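Local coordinates for Alpha/beta hydrolase (Enterobacter asburiae, PDB 6KMO) that hydrolyses carboxylic ester bonds as an esterase or lipase of the alpha/beta hydrolase family, at the interface of chains A and B. Residues are numbered along the deposited sequence; one frame, centred on the assembly and turned at random. Chains: chain A/B, Alpha/beta hydrolase.

The interface of chains A and B. Residues chain A 249, 251, 257, 262; chain B 13-16.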
# COMPACT_ATOMS: atom_id res chain seq x y z
N ASN A 249 18.57 -16.77 -17.84
CA ASN A 249 19.57 -15.80 -17.42
C ASN A 249 19.47 -14.48 -18.17
O ASN A 249 20.30 -13.59 -17.96
CB ASN A 249 20.97 -16.40 -17.59
CG ASN A 249 21.96 -15.81 -16.64
OD1 ASN A 249 21.70 -15.68 -15.43
ND2 ASN A 249 23.12 -15.42 -17.17
N ILE A 251 17.75 -10.93 -18.93
CA ILE A 251 17.03 -9.99 -18.08
C ILE A 251 15.59 -9.76 -18.54
O ILE A 251 14.77 -9.25 -17.75
CB ILE A 251 17.77 -8.64 -17.93
CG1 ILE A 251 17.81 -7.85 -19.25
CG2 ILE A 251 19.15 -8.87 -17.37
CD1 ILE A 251 18.41 -6.46 -19.09
N ARG A 257 17.90 -10.56 -12.23
CA ARG A 257 19.31 -10.81 -12.50
C ARG A 257 20.00 -9.63 -13.17
O ARG A 257 21.22 -9.69 -13.38
CB ARG A 257 19.46 -12.07 -13.35
CG ARG A 257 18.88 -13.31 -12.70
CD ARG A 257 19.18 -14.56 -13.49
NE ARG A 257 18.35 -15.67 -13.08
CZ ARG A 257 18.49 -16.92 -13.49
NH1 ARG A 257 19.50 -17.26 -14.28
NH2 ARG A 257 17.60 -17.84 -13.10
N GLN A 262 22.15 -2.10 -15.77
CA GLN A 262 21.07 -2.51 -16.66
C GLN A 262 19.73 -1.95 -16.22
O GLN A 262 18.85 -1.77 -17.07
CB GLN A 262 21.01 -4.03 -16.72
CG GLN A 262 22.14 -4.62 -17.58
CD GLN A 262 22.20 -6.13 -17.52
OE1 GLN A 262 22.17 -6.74 -16.46
NE2 GLN A 262 22.33 -6.75 -18.69
N PHE B 13 20.95 -8.86 -23.89
CA PHE B 13 20.11 -8.91 -22.69
C PHE B 13 20.58 -9.93 -21.68
O PHE B 13 19.86 -10.22 -20.72
CB PHE B 13 18.68 -9.19 -23.13
CG PHE B 13 18.06 -8.07 -23.93
CD1 PHE B 13 17.66 -6.90 -23.31
CD2 PHE B 13 17.89 -8.18 -25.31
CE1 PHE B 13 17.08 -5.87 -24.04
CE2 PHE B 13 17.34 -7.14 -26.04
CZ PHE B 13 16.92 -5.99 -25.41
N ALA B 14 21.78 -10.48 -21.83
CA ALA B 14 22.29 -11.39 -20.81
C ALA B 14 22.53 -10.68 -19.49
O ALA B 14 22.98 -9.54 -19.43
CB ALA B 14 23.59 -12.04 -21.29
N SER B 15 22.26 -11.40 -18.39
CA SER B 15 22.75 -11.00 -17.09
C SER B 15 24.24 -11.37 -16.94
O SER B 15 24.86 -11.91 -17.84
CB SER B 15 21.97 -11.74 -15.99
OG SER B 15 22.63 -11.52 -14.75
N ALA B 16 24.79 -11.13 -15.75
CA ALA B 16 26.10 -11.66 -15.38
C ALA B 16 26.14 -13.18 -15.57
O ALA B 16 25.17 -13.89 -15.27
CB ALA B 16 26.44 -11.30 -13.93
O HOH W 1 23.04 -13.93 -13.62
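In this alpha/beta hydrolase pair, the N-terminal segment of chain B, from the end of 3-10 helix 11-13 onward, docks in extended form on the stretch of chain A that follows helix 245-248 and runs through 3-10 helix 255-257 into helix 260-263. Two backbone bonds fix its register: A:Ile251 N donates to B:Phe13 O at 2.8 Å, and B:Ser15 N to A:Asn249 O at 3.0 Å, both nearly along the C=O axis of the acceptor. A:Ile251 sets CG1, in the crowded position between its backbone N and carbonyl carbon (chi1 68°), against B:Phe13 O at 3.5 Å, with ring atom CD1 a loose neighbour; the two side chains cross at about a right angle.

B:Ser15 is gripped through both its backbone N and its OG. Its CB sits beside the carbonyl oxygens of A:Asn249 and A:Arg257 and packs on A:Arg257 CB at 3.7 Å; beyond it OG, anti to the backbone N (chi1 170°), donates to A:Arg257 O at 2.7 Å from above the carbonyl plane and also meets water 1. That water joins OG to A:Asn249 OD1 and, less certainly, to O of the poorly ordered B:Ala16. OD1 additionally receives A:Arg257 NH1 on a lone pair (2.9 Å), exactly in the guanidinium plane, which should restrain the amide's rotation and leave ND2 pointing towards B:Ala16 O at 3.2 Å, an equally tentative link. One residue back, at B:Ala14, the extended chain of A:Gln262 brings NE2 within 3.0 Å of the carbonyl O, donating from above its plane. The structure alone does not show whether this dimer forms in solution.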